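Local coordinates for putidaredoxin reductase (Pseudomonas putida, PDB 1Q1R), which uses bound FAD to pass electrons from NADH to putidaredoxin, the iron-sulphur protein that in turn reduces cytochrome P450cam, at residues Ala148-Val153 / Pro238-Ile243; Arg144-Asp149 / Ala171-Thr176; Leu394-Asn399 / Ala413-Glu418; Asn384-Ile389 / Val406-Ile411; Phe21-Ser26 / Ile315-Val320. All blocks are in the same frame, centred on the assembly; numbering follows the deposited sequence.

In the fold
From the N terminus, contact 5 opens first, at the end of helix 14-25, and closes only at 315-320, after nearly 300 residues. Contacts 1 and 2 are nested within that long loop, on the far side of the chain's centre. Both start around A148 and D149, which they share: contact 2 closes first, where helix 159-170 gives way to strand 174-178, and contact 1 later, on strand 241-244, contact 2 at the approach to strand 151-155 and contact 1 along it, in one parallel sheet. After contact 5, contacts 4 and 3 open and close in the same order; their segments cross, tying helices 380-391 and 408-421 and their connection into one C-terminal unit.

Contact 1 of 5, residues Ala148-Val153 / Pro238-Ile243; sequences ADNRLV and PADLVI
R151 to V153 and L241 to I243 run side by side as parallel strands, and backbone hydrogen bonds carry most of the contact. V153 is bonded through both its N and its O, V153 N giving to L241 O at 3.0 Å and V153 O taking I243 N at 3.1 Å. R151 O receives two donors, L241 N and D240 N, and lies 2.7 Å from D240 N. The D240 side chain adds a bond at the strand entrance: with CG beside the backbone N (chi1 -66°), OD2 turns its anti lone pair to R151 N at 2.7 Å, nearly straight (170°). An aspartate suits this place because its short carboxylate can stand in for a main-chain acceptor. The apolar contacts lie on two faces. L152 CD1 sits against L241 CG and, at 3.8 Å, I243 CD1; on the V153 face, CG2 meets A239 CB, also at 3.8 Å. At the margin the extended R151 chain brings CD to 3.8 Å from P238 CG, the side chains crossing slantwise. Branched aliphatic residues fit this buried sheet. L152 and I243 pack on helix 159-170 through A168 and V164, V153 and V242 rest on strand 226-231, and strand 174-178 flanks 151-155 on its other edge.

Contact 2 of 5, residues Arg144-Asp149 / Ala171-Thr176; sequences RQLIAD and ANMHVT
A surface contact of two turns, this is where the loop leaving helix 136-144 passes the end of helix 159-170, with L146, A148 and D149 lying against A171, N172 and M173. One hydrogen bond crosses it: D149 N gives to N172 O at 2.8 Å, almost straight (174°) although the donor stands above the carbonyl plane. Beside it A148 CA approaches two carbonyls, A171 O at 3.4 Å and N172 O at 3.5 Å, a closeness that the small alanine allows. N172, with positive phi, is the C-prime residue of a Schellman motif that ends the helix of a beta-alpha-beta unit, strand 151-155 to helix 159-170 to strand 174-178; asparagine takes this backbone shape more readily than most residues. M173 supplies the buried packing. Its flexible chain bends at SD (chi3 86°), which brings the methyl CE to 3.6 Å from Q145 O, while CG lies 3.2 Å from I147 O. SD itself touches L146 CD2 at 3.6 Å, the two side chains crossing at about a right angle. L146 centres an inverse gamma turn, closed by a weak bond from I147 N to Q145 O, and the Q145 amide turns elsewhere, its NE2 bonded to N128 O and C141 O.

Contact 3 of 5, residues Leu394-Asn399 / Ala413-Glu418; sequences LPVEPN and AAAKAE
The chain bends at P395, the centre of an inverse gamma turn closed by a weak bond from V396 N to L394 O, and this brings V396 CA to 5.1 Å from A415 CA on helix 408-421. A415 is the centre of the contact. Its single methyl points into the bend, with CB 3.6 Å from P395 O, 3.8 Å from P395 CG and 4.2 Å from V396 CG1; a residue this small lets the helix lie right on the turn. Proline suits the bend, since its ring holds phi near the value an inverse gamma turn needs (-76°), and P395 CG also reaches A415 O at 3.6 Å. E418, extended beyond CG, carries OE1 to 4.0 Å from P395 CG, whereas the aliphatic part of K416 passes L394, with CG 3.9 Å from CD2; a bend at chi3 (68°) then turns the lysine on toward Q388, to whose OE1 NZ is weakly bonded. Further along, E397 is the N-cap of the short helix 398-401, its OE2 accepting from N399 N. L394 also rests on I412 of helix 408-421 and on Q388 of helix 380-391, while V396 touches I411 of the former and I389 of the latter.

Contact 4 of 5, residues Asn384-Ile389 / Val406-Ile411; sequences NQSKQI and VPLKEI
Q385 of helix 380-391 reaches across to L408 and K409, in the first turn of helix 408-421; this is helix-to-helix packing in the C-terminal reductase domain. With CG beside the backbone N (chi1 -62°) and an extended chain beyond it, Q385 slides past L408 in the opposite direction. Its CB lies 4.1 Å from L408 CD2, and CD is 4.2 Å from L408 CB. At the amide the two ends part: OE1 rests against L408 CB at 3.5 Å, and NE2 lies 3.5 Å from K409 CB. Glutamine suits this border, its CB and amide carbon beside a leucine and its NE2 able to meet water. Deeper in, L408 turns CD1 toward I389 CD1 at 4.4 Å and CD2 toward S386 OG, a hydroxyl bonded back to E382 O. L408 and S386 touch F364, S386 also V374, and I389 touches V371, so both helices rest on the antiparallel sheet. P407 takes the N-cap position, and K409 N comes too early in the helix to bond to P407 O, as I411 N does; instead a water accepts from K409 N at 3.1 Å and from Q385 NE2 at 3.0 Å.

Contact 5 of 5, residues Phe21-Ser26 / Ile315-Val320; sequences FGLRAS and ILCGKV
A lysine here reaches over to the end of another helix: K319 NZ gives a hydrogen bond of 2.7 Å to S26 O, the carbonyl of the first residue beyond helix 14-25. That helix follows strand 6-10 and a glycine-rich turn whose backbone amides meet FAD, as in the Rossmann-type dinucleotide-binding fold, and its far end is met here by the end of helix 302-316. The donor approaches at 146° to the C=O bond and is tilted 28° from the carbonyl plane. Lysine suits the place because helix carbonyls gather partial negative charge at this end, which probably strengthens the bond, and because a long chain is needed: K319 runs extended, so that CD lies 4.0 Å from S26 CB, and a bend at chi4 (53°) then turns NZ to the carbonyl. Helix 302-316 is ended by a Schellman motif with G318, at positive phi, as the C-prime residue, a backbone shape that glycine takes with ease; the chain then leads on to K319. Beneath the lysine, small side chains let the two ends come close. C317 SG lies 3.5 Å from S26 CB and 3.7 Å from L23 O, and C317 also touches W28 in the loop beyond. Further down the contact is apolar, and L23, which packs on I32 of strand 31-35 as well, turns its end toward the neighbouring helix. Its CD1 sits 3.9 Å from L316 CB, 4.2 Å from C317 SG and 3.8 Å from L316 CD1.

Contact 1 of 5, residues Ala148-Val153 / Pro238-Ile243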
# COMPACT_ATOMS: atom_id res chain seq x y z
N ALA A 148 6.04 24.79 -11.10
CA ALA A 148 7.44 24.96 -11.47
C ALA A 148 8.12 26.05 -10.65
O ALA A 148 7.56 27.13 -10.44
CB ALA A 148 7.56 25.27 -12.97
N ASP A 149 9.32 25.73 -10.18
CA ASP A 149 10.14 26.63 -9.38
C ASP A 149 9.67 26.87 -7.95
O ASP A 149 10.38 27.49 -7.16
CB ASP A 149 10.34 27.95 -10.12
CG ASP A 149 10.98 27.76 -11.49
OD1 ASP A 149 11.96 26.98 -11.58
OD2 ASP A 149 10.52 28.38 -12.47
N ASN A 150 8.49 26.37 -7.59
CA ASN A 150 8.06 26.52 -6.21
C ASN A 150 8.81 25.47 -5.40
O ASN A 150 9.32 24.50 -5.95
CB ASN A 150 6.54 26.34 -6.08
CG ASN A 150 5.79 27.66 -6.15
OD1 ASN A 150 6.30 28.63 -6.72
ND2 ASN A 150 4.59 27.70 -5.58
N ARG A 151 8.88 25.68 -4.09
CA ARG A 151 9.62 24.75 -3.24
C ARG A 151 8.76 23.75 -2.49
O ARG A 151 7.85 24.11 -1.74
CB ARG A 151 10.49 25.54 -2.26
CG ARG A 151 11.66 26.25 -2.94
CD ARG A 151 12.26 27.35 -2.07
NE ARG A 151 13.45 27.93 -2.68
CZ ARG A 151 14.66 27.37 -2.66
NH1 ARG A 151 14.84 26.21 -2.04
NH2 ARG A 151 15.68 27.96 -3.26
N LEU A 152 9.07 22.48 -2.70
CA LEU A 152 8.37 21.40 -2.03
C LEU A 152 9.28 20.69 -1.05
O LEU A 152 10.46 20.47 -1.32
CB LEU A 152 7.86 20.36 -3.04
CG LEU A 152 7.42 19.00 -2.45
CD1 LEU A 152 6.20 19.18 -1.56
CD2 LEU A 152 7.11 18.02 -3.57
N VAL A 153 8.73 20.34 0.10
CA VAL A 153 9.46 19.58 1.09
C VAL A 153 8.59 18.37 1.39
O VAL A 153 7.45 18.51 1.83
CB VAL A 153 9.72 20.35 2.40
CG1 VAL A 153 10.36 19.41 3.42
CG2 VAL A 153 10.65 21.53 2.14
N PRO A 238 12.87 26.69 3.28
CA PRO A 238 11.71 27.47 2.83
C PRO A 238 10.83 26.55 1.99
O PRO A 238 11.34 25.77 1.19
CB PRO A 238 12.34 28.59 2.02
CG PRO A 238 13.55 27.92 1.42
CD PRO A 238 14.10 27.14 2.60
N ALA A 239 9.51 26.63 2.16
CA ALA A 239 8.62 25.76 1.41
C ALA A 239 7.33 26.43 0.97
O ALA A 239 6.74 27.21 1.72
CB ALA A 239 8.30 24.52 2.23
N ASP A 240 6.89 26.10 -0.24
CA ASP A 240 5.63 26.61 -0.76
C ASP A 240 4.60 25.50 -0.59
O ASP A 240 3.40 25.74 -0.58
CB ASP A 240 5.76 26.95 -2.25
CG ASP A 240 6.71 28.09 -2.50
OD1 ASP A 240 6.48 29.18 -1.94
OD2 ASP A 240 7.69 27.91 -3.26
N LEU A 241 5.10 24.28 -0.43
CA LEU A 241 4.24 23.11 -0.27
C LEU A 241 4.94 22.05 0.58
O LEU A 241 6.15 21.84 0.45
CB LEU A 241 3.93 22.52 -1.65
CG LEU A 241 2.99 21.31 -1.75
CD1 LEU A 241 1.60 21.68 -1.26
CD2 LEU A 241 2.94 20.83 -3.20
N VAL A 242 4.18 21.40 1.45
CA VAL A 242 4.73 20.36 2.31
C VAL A 242 3.83 19.14 2.23
O VAL A 242 2.62 19.24 2.44
CB VAL A 242 4.83 20.80 3.79
CG1 VAL A 242 5.33 19.63 4.65
CG2 VAL A 242 5.77 21.99 3.93
N ILE A 243 4.41 18.00 1.89
CA ILE A 243 3.66 16.76 1.79
C ILE A 243 4.28 15.79 2.78
O ILE A 243 5.47 15.49 2.72
CB ILE A 243 3.73 16.19 0.37
CG1 ILE A 243 3.05 17.16 -0.60
CG2 ILE A 243 3.08 14.81 0.33
CD1 ILE A 243 3.30 16.83 -2.06

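Contact 2 of 5, residues Arg144-Asp149 / Ala171-Thr176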
# COMPACT_ATOMS: atom_id res chain seq x y z
N ARG A 144 -2.72 20.62 -7.74
CA ARG A 144 -2.95 22.02 -8.09
C ARG A 144 -1.76 22.88 -7.69
O ARG A 144 -1.52 23.93 -8.27
CB ARG A 144 -4.21 22.57 -7.40
CG ARG A 144 -5.53 22.01 -7.94
CD ARG A 144 -6.73 22.80 -7.41
NE ARG A 144 -6.83 22.76 -5.96
CZ ARG A 144 -7.49 21.82 -5.27
NH1 ARG A 144 -8.11 20.84 -5.90
NH2 ARG A 144 -7.52 21.87 -3.94
N GLN A 145 -1.01 22.42 -6.69
CA GLN A 145 0.14 23.16 -6.20
C GLN A 145 1.50 22.66 -6.68
O GLN A 145 2.53 23.11 -6.19
CB GLN A 145 0.10 23.19 -4.67
CG GLN A 145 -1.20 23.80 -4.14
CD GLN A 145 -1.29 23.80 -2.64
OE1 GLN A 145 -0.62 24.59 -1.96
NE2 GLN A 145 -2.11 22.91 -2.09
N LEU A 146 1.51 21.73 -7.63
CA LEU A 146 2.80 21.24 -8.15
C LEU A 146 3.21 22.25 -9.21
O LEU A 146 3.05 22.02 -10.40
CB LEU A 146 2.64 19.84 -8.74
CG LEU A 146 2.35 18.73 -7.72
CD1 LEU A 146 2.30 17.39 -8.43
CD2 LEU A 146 3.43 18.71 -6.64
N ILE A 147 3.77 23.36 -8.75
CA ILE A 147 4.17 24.47 -9.61
C ILE A 147 5.66 24.63 -9.84
O ILE A 147 6.45 24.65 -8.90
CB ILE A 147 3.61 25.77 -9.01
CG1 ILE A 147 2.09 25.62 -8.83
CG2 ILE A 147 3.96 26.96 -9.89
CD1 ILE A 147 1.49 26.60 -7.87
N ALA A 148 6.04 24.79 -11.10
CA ALA A 148 7.44 24.96 -11.47
C ALA A 148 8.12 26.05 -10.65
O ALA A 148 7.56 27.13 -10.44
CB ALA A 148 7.56 25.27 -12.97
N ASP A 149 9.32 25.73 -10.18
CA ASP A 149 10.14 26.63 -9.38
C ASP A 149 9.67 26.87 -7.95
O ASP A 149 10.38 27.49 -7.16
CB ASP A 149 10.34 27.95 -10.12
CG ASP A 149 10.98 27.76 -11.49
OD1 ASP A 149 11.96 26.98 -11.58
OD2 ASP A 149 10.52 28.38 -12.47
N ALA A 171 7.58 18.07 -12.55
CA ALA A 171 6.80 19.30 -12.65
C ALA A 171 7.72 20.51 -12.48
O ALA A 171 7.27 21.66 -12.39
CB ALA A 171 5.72 19.31 -11.57
N ASN A 172 9.02 20.24 -12.42
CA ASN A 172 10.05 21.26 -12.28
C ASN A 172 10.03 22.06 -10.98
O ASN A 172 10.42 23.23 -10.94
CB ASN A 172 10.01 22.22 -13.47
CG ASN A 172 10.49 21.55 -14.75
OD1 ASN A 172 11.57 20.95 -14.78
ND2 ASN A 172 9.71 21.66 -15.81
N MET A 173 9.57 21.43 -9.90
CA MET A 173 9.57 22.09 -8.61
C MET A 173 10.96 21.91 -8.02
O MET A 173 11.75 21.10 -8.50
CB MET A 173 8.57 21.43 -7.65
CG MET A 173 7.10 21.61 -7.99
SD MET A 173 6.11 21.10 -6.58
CE MET A 173 6.09 22.65 -5.61
N HIS A 174 11.27 22.69 -6.98
CA HIS A 174 12.53 22.56 -6.27
C HIS A 174 12.11 21.58 -5.19
O HIS A 174 11.24 21.90 -4.37
CB HIS A 174 12.94 23.91 -5.66
CG HIS A 174 14.14 23.82 -4.76
ND1 HIS A 174 14.10 23.22 -3.52
CD2 HIS A 174 15.41 24.27 -4.92
CE1 HIS A 174 15.29 23.29 -2.96
NE2 HIS A 174 16.11 23.92 -3.79
N VAL A 175 12.71 20.40 -5.18
CA VAL A 175 12.32 19.37 -4.23
C VAL A 175 13.36 18.92 -3.20
O VAL A 175 14.51 18.64 -3.55
CB VAL A 175 11.83 18.11 -4.98
CG1 VAL A 175 11.20 17.12 -4.02
CG2 VAL A 175 10.85 18.50 -6.08
N THR A 176 12.93 18.86 -1.94
CA THR A 176 13.77 18.41 -0.84
C THR A 176 13.00 17.30 -0.11
O THR A 176 11.82 17.46 0.20
CB THR A 176 14.05 19.55 0.19
OG1 THR A 176 14.71 20.64 -0.46
CG2 THR A 176 14.94 19.03 1.32

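Contact 3 of 5, residues Leu394-Asn399 / Ala413-Glu418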
# COMPACT_ATOMS: atom_id res chain seq x y z
N LEU A 394 11.72 -22.82 -4.27
CA LEU A 394 12.68 -23.51 -5.11
C LEU A 394 14.12 -23.36 -4.61
O LEU A 394 14.57 -22.25 -4.32
CB LEU A 394 12.59 -23.02 -6.55
CG LEU A 394 11.26 -23.23 -7.28
CD1 LEU A 394 11.40 -22.80 -8.72
CD2 LEU A 394 10.84 -24.68 -7.20
N PRO A 395 14.86 -24.48 -4.53
CA PRO A 395 16.25 -24.49 -4.07
C PRO A 395 17.25 -23.99 -5.11
O PRO A 395 18.18 -24.70 -5.49
CB PRO A 395 16.47 -25.96 -3.72
CG PRO A 395 15.65 -26.66 -4.76
CD PRO A 395 14.37 -25.84 -4.77
N VAL A 396 17.06 -22.76 -5.57
CA VAL A 396 17.97 -22.19 -6.56
C VAL A 396 19.37 -22.02 -5.98
O VAL A 396 19.53 -21.66 -4.81
CB VAL A 396 17.48 -20.81 -7.05
CG1 VAL A 396 16.20 -20.97 -7.84
CG2 VAL A 396 17.27 -19.88 -5.86
N GLU A 397 20.39 -22.27 -6.80
CA GLU A 397 21.78 -22.15 -6.37
C GLU A 397 22.17 -20.69 -6.14
O GLU A 397 22.28 -19.91 -7.08
CB GLU A 397 22.71 -22.76 -7.42
CG GLU A 397 24.19 -22.58 -7.09
CD GLU A 397 24.54 -23.07 -5.69
OE1 GLU A 397 24.26 -24.25 -5.39
OE2 GLU A 397 25.08 -22.27 -4.90
N PRO A 398 22.42 -20.31 -4.88
CA PRO A 398 22.80 -18.94 -4.57
C PRO A 398 23.99 -18.43 -5.38
O PRO A 398 23.99 -17.30 -5.87
CB PRO A 398 23.11 -19.00 -3.07
CG PRO A 398 22.19 -20.07 -2.59
CD PRO A 398 22.33 -21.13 -3.66
N ASN A 399 25.01 -19.27 -5.52
CA ASN A 399 26.21 -18.89 -6.25
C ASN A 399 26.03 -18.59 -7.73
O ASN A 399 26.96 -18.16 -8.39
CB ASN A 399 27.30 -19.95 -6.05
CG ASN A 399 27.65 -20.16 -4.58
OD1 ASN A 399 27.62 -19.22 -3.78
ND2 ASN A 399 27.99 -21.39 -4.21
N ALA A 413 15.19 -24.29 -13.49
CA ALA A 413 15.03 -25.63 -14.03
C ALA A 413 15.84 -26.62 -13.21
O ALA A 413 15.35 -27.69 -12.82
CB ALA A 413 15.46 -25.67 -15.49
N ALA A 414 17.09 -26.26 -12.93
CA ALA A 414 17.97 -27.12 -12.16
C ALA A 414 17.42 -27.39 -10.76
O ALA A 414 17.44 -28.52 -10.29
CB ALA A 414 19.36 -26.50 -12.07
N ALA A 415 16.93 -26.34 -10.11
CA ALA A 415 16.37 -26.47 -8.77
C ALA A 415 15.18 -27.43 -8.76
O ALA A 415 15.06 -28.28 -7.88
CB ALA A 415 15.94 -25.10 -8.24
N LYS A 416 14.31 -27.30 -9.75
CA LYS A 416 13.14 -28.16 -9.86
C LYS A 416 13.54 -29.61 -10.15
O LYS A 416 12.97 -30.54 -9.60
CB LYS A 416 12.21 -27.63 -10.96
CG LYS A 416 11.67 -26.24 -10.65
CD LYS A 416 11.12 -25.53 -11.88
CE LYS A 416 9.86 -26.18 -12.42
NZ LYS A 416 9.28 -25.37 -13.53
N ALA A 417 14.54 -29.78 -11.02
CA ALA A 417 15.01 -31.11 -11.39
C ALA A 417 15.65 -31.84 -10.22
O ALA A 417 15.62 -33.08 -10.14
CB ALA A 417 16.02 -31.00 -12.53
N GLU A 418 16.23 -31.07 -9.30
CA GLU A 418 16.88 -31.63 -8.13
C GLU A 418 15.86 -32.26 -7.19
O GLU A 418 16.13 -33.30 -6.58
CB GLU A 418 17.65 -30.53 -7.41
CG GLU A 418 18.57 -31.04 -6.32
CD GLU A 418 19.45 -29.94 -5.77
OE1 GLU A 418 18.91 -29.01 -5.14
OE2 GLU A 418 20.68 -30.00 -5.99

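Contact 4 of 5, residues Asn384-Ile389 / Val406-Ile411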
# COMPACT_ATOMS: atom_id res chain seq x y z
N ASN A 384 8.74 -12.10 -12.66
CA ASN A 384 7.79 -13.20 -12.75
C ASN A 384 8.47 -14.51 -12.36
O ASN A 384 7.89 -15.33 -11.65
CB ASN A 384 7.23 -13.29 -14.17
CG ASN A 384 6.12 -12.29 -14.43
OD1 ASN A 384 5.79 -11.99 -15.58
ND2 ASN A 384 5.53 -11.78 -13.36
N GLN A 385 9.70 -14.71 -12.82
CA GLN A 385 10.43 -15.93 -12.49
C GLN A 385 10.72 -15.99 -11.00
O GLN A 385 10.69 -17.07 -10.41
CB GLN A 385 11.73 -16.00 -13.29
CG GLN A 385 11.52 -16.04 -14.79
CD GLN A 385 12.81 -15.97 -15.58
OE1 GLN A 385 13.63 -15.07 -15.36
NE2 GLN A 385 13.00 -16.91 -16.50
N SER A 386 10.98 -14.84 -10.39
CA SER A 386 11.28 -14.79 -8.96
C SER A 386 10.06 -15.13 -8.10
O SER A 386 10.21 -15.67 -7.01
CB SER A 386 11.82 -13.41 -8.58
OG SER A 386 13.09 -13.18 -9.18
N LYS A 387 8.87 -14.81 -8.59
CA LYS A 387 7.65 -15.13 -7.85
C LYS A 387 7.58 -16.63 -7.65
O LYS A 387 7.25 -17.12 -6.58
CB LYS A 387 6.40 -14.71 -8.64
CG LYS A 387 6.07 -13.24 -8.63
CD LYS A 387 4.76 -13.04 -9.38
CE LYS A 387 4.20 -11.65 -9.24
NZ LYS A 387 2.92 -11.51 -10.00
N GLN A 388 7.90 -17.36 -8.72
CA GLN A 388 7.89 -18.81 -8.70
C GLN A 388 8.89 -19.35 -7.68
O GLN A 388 8.59 -20.28 -6.93
CB GLN A 388 8.23 -19.33 -10.10
CG GLN A 388 8.19 -20.83 -10.26
CD GLN A 388 8.57 -21.28 -11.66
OE1 GLN A 388 8.52 -22.47 -11.98
NE2 GLN A 388 8.97 -20.32 -12.50
N ILE A 389 10.09 -18.77 -7.65
CA ILE A 389 11.13 -19.19 -6.71
C ILE A 389 10.67 -19.04 -5.26
O ILE A 389 10.90 -19.93 -4.43
CB ILE A 389 12.43 -18.37 -6.92
CG1 ILE A 389 13.04 -18.71 -8.28
CG2 ILE A 389 13.43 -18.65 -5.81
CD1 ILE A 389 14.13 -17.75 -8.73
N VAL A 406 24.25 -16.93 -16.85
CA VAL A 406 23.39 -18.08 -16.59
C VAL A 406 21.94 -17.62 -16.42
O VAL A 406 21.59 -17.03 -15.40
CB VAL A 406 23.82 -18.81 -15.30
CG1 VAL A 406 22.95 -20.03 -15.07
CG2 VAL A 406 25.29 -19.21 -15.38
N PRO A 407 21.08 -17.89 -17.42
CA PRO A 407 19.68 -17.48 -17.34
C PRO A 407 18.97 -17.99 -16.09
O PRO A 407 19.16 -19.14 -15.67
CB PRO A 407 19.09 -18.06 -18.63
CG PRO A 407 20.24 -18.00 -19.58
CD PRO A 407 21.37 -18.52 -18.71
N LEU A 408 18.15 -17.14 -15.50
CA LEU A 408 17.42 -17.49 -14.29
C LEU A 408 16.53 -18.70 -14.55
O LEU A 408 16.34 -19.54 -13.67
CB LEU A 408 16.59 -16.28 -13.82
CG LEU A 408 16.14 -16.24 -12.36
CD1 LEU A 408 17.33 -16.45 -11.43
CD2 LEU A 408 15.48 -14.89 -12.08
N LYS A 409 16.00 -18.79 -15.76
CA LYS A 409 15.14 -19.90 -16.14
C LYS A 409 15.86 -21.24 -15.94
O LYS A 409 15.28 -22.19 -15.44
CB LYS A 409 14.72 -19.78 -17.61
CG LYS A 409 13.77 -20.89 -18.07
CD LYS A 409 13.87 -21.12 -19.58
CE LYS A 409 13.54 -19.87 -20.38
NZ LYS A 409 13.66 -20.11 -21.85
N GLU A 410 17.13 -21.29 -16.32
CA GLU A 410 17.90 -22.52 -16.17
C GLU A 410 18.28 -22.81 -14.73
O GLU A 410 18.38 -23.96 -14.33
CB GLU A 410 19.15 -22.49 -17.06
CG GLU A 410 18.84 -22.65 -18.54
CD GLU A 410 17.90 -23.84 -18.82
OE1 GLU A 410 18.30 -25.01 -18.58
OE2 GLU A 410 16.76 -23.60 -19.28
N ILE A 411 18.46 -21.75 -13.94
CA ILE A 411 18.79 -21.92 -12.53
C ILE A 411 17.56 -22.55 -11.87
O ILE A 411 17.65 -23.45 -11.03
CB ILE A 411 19.10 -20.56 -11.86
CG1 ILE A 411 20.35 -19.95 -12.50
CG2 ILE A 411 19.29 -20.75 -10.36
CD1 ILE A 411 20.67 -18.54 -12.02
O HOH W 1 15.63 -16.67 -17.95

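Contact 5 of 5, residues Phe21-Ser26 / Ile315-Val320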
# COMPACT_ATOMS: atom_id res chain seq x y z
N PHE A 21 -17.85 -6.99 -5.63
CA PHE A 21 -17.98 -7.51 -6.99
C PHE A 21 -17.53 -8.96 -7.12
O PHE A 21 -18.06 -9.71 -7.93
CB PHE A 21 -17.24 -6.63 -7.99
CG PHE A 21 -17.93 -5.32 -8.27
CD1 PHE A 21 -17.72 -4.22 -7.46
CD2 PHE A 21 -18.84 -5.22 -9.32
CE1 PHE A 21 -18.41 -3.03 -7.69
CE2 PHE A 21 -19.53 -4.04 -9.55
CZ PHE A 21 -19.32 -2.94 -8.74
N GLY A 22 -16.54 -9.35 -6.31
CA GLY A 22 -16.06 -10.72 -6.36
C GLY A 22 -17.18 -11.64 -5.90
O GLY A 22 -17.43 -12.69 -6.49
N LEU A 23 -17.86 -11.21 -4.85
CA LEU A 23 -18.97 -11.95 -4.27
C LEU A 23 -20.04 -12.21 -5.33
O LEU A 23 -20.45 -13.35 -5.55
CB LEU A 23 -19.57 -11.14 -3.12
CG LEU A 23 -19.75 -11.78 -1.75
CD1 LEU A 23 -18.63 -12.74 -1.44
CD2 LEU A 23 -19.82 -10.67 -0.71
N ARG A 24 -20.48 -11.15 -6.00
CA ARG A 24 -21.51 -11.26 -7.02
C ARG A 24 -21.00 -12.01 -8.26
O ARG A 24 -21.80 -12.46 -9.09
CB ARG A 24 -22.00 -9.88 -7.43
CG ARG A 24 -23.29 -9.91 -8.23
CD ARG A 24 -24.45 -10.38 -7.36
NE ARG A 24 -24.95 -9.32 -6.49
CZ ARG A 24 -25.77 -9.53 -5.46
NH1 ARG A 24 -26.17 -10.75 -5.16
NH2 ARG A 24 -26.20 -8.50 -4.75
N ALA A 25 -19.69 -12.14 -8.38
CA ALA A 25 -19.10 -12.83 -9.51
C ALA A 25 -18.98 -14.33 -9.24
O ALA A 25 -18.99 -15.14 -10.17
CB ALA A 25 -17.72 -12.26 -9.82
N SER A 26 -18.88 -14.69 -7.97
CA SER A 26 -18.76 -16.09 -7.57
C SER A 26 -20.11 -16.76 -7.33
O SER A 26 -20.16 -17.88 -6.81
CB SER A 26 -17.89 -16.20 -6.32
OG SER A 26 -16.56 -15.80 -6.60
N ILE A 315 -14.68 -18.12 -0.24
CA ILE A 315 -15.17 -18.76 0.98
C ILE A 315 -16.66 -18.52 1.24
O ILE A 315 -17.40 -19.46 1.54
CB ILE A 315 -14.37 -18.28 2.21
CG1 ILE A 315 -12.90 -18.69 2.05
CG2 ILE A 315 -14.96 -18.86 3.48
CD1 ILE A 315 -11.98 -18.14 3.12
N LEU A 316 -17.11 -17.27 1.12
CA LEU A 316 -18.51 -16.95 1.36
C LEU A 316 -19.43 -17.55 0.31
O LEU A 316 -20.65 -17.58 0.48
CB LEU A 316 -18.71 -15.43 1.39
CG LEU A 316 -18.02 -14.64 2.51
CD1 LEU A 316 -18.39 -13.17 2.37
CD2 LEU A 316 -18.46 -15.17 3.87
N CYS A 317 -18.85 -18.02 -0.79
CA CYS A 317 -19.65 -18.61 -1.86
C CYS A 317 -19.48 -20.12 -1.93
O CYS A 317 -19.85 -20.75 -2.92
CB CYS A 317 -19.28 -17.98 -3.21
SG CYS A 317 -19.87 -16.28 -3.41
N GLY A 318 -18.91 -20.70 -0.87
CA GLY A 318 -18.71 -22.13 -0.83
C GLY A 318 -17.74 -22.65 -1.87
O GLY A 318 -17.79 -23.82 -2.25
N LYS A 319 -16.85 -21.78 -2.35
CA LYS A 319 -15.86 -22.17 -3.34
C LYS A 319 -14.48 -22.31 -2.70
O LYS A 319 -14.27 -21.89 -1.57
CB LYS A 319 -15.82 -21.15 -4.47
CG LYS A 319 -17.06 -21.16 -5.35
CD LYS A 319 -16.97 -20.14 -6.47
CE LYS A 319 -18.02 -20.41 -7.54
NZ LYS A 319 -19.39 -20.51 -6.97
N VAL A 320 -13.54 -22.91 -3.44
CA VAL A 320 -12.19 -23.11 -2.92
C VAL A 320 -11.29 -21.91 -3.22
O VAL A 320 -11.17 -21.47 -4.36
CB VAL A 320 -11.54 -24.38 -3.51
CG1 VAL A 320 -11.44 -24.27 -5.03
CG2 VAL A 320 -10.17 -24.60 -2.90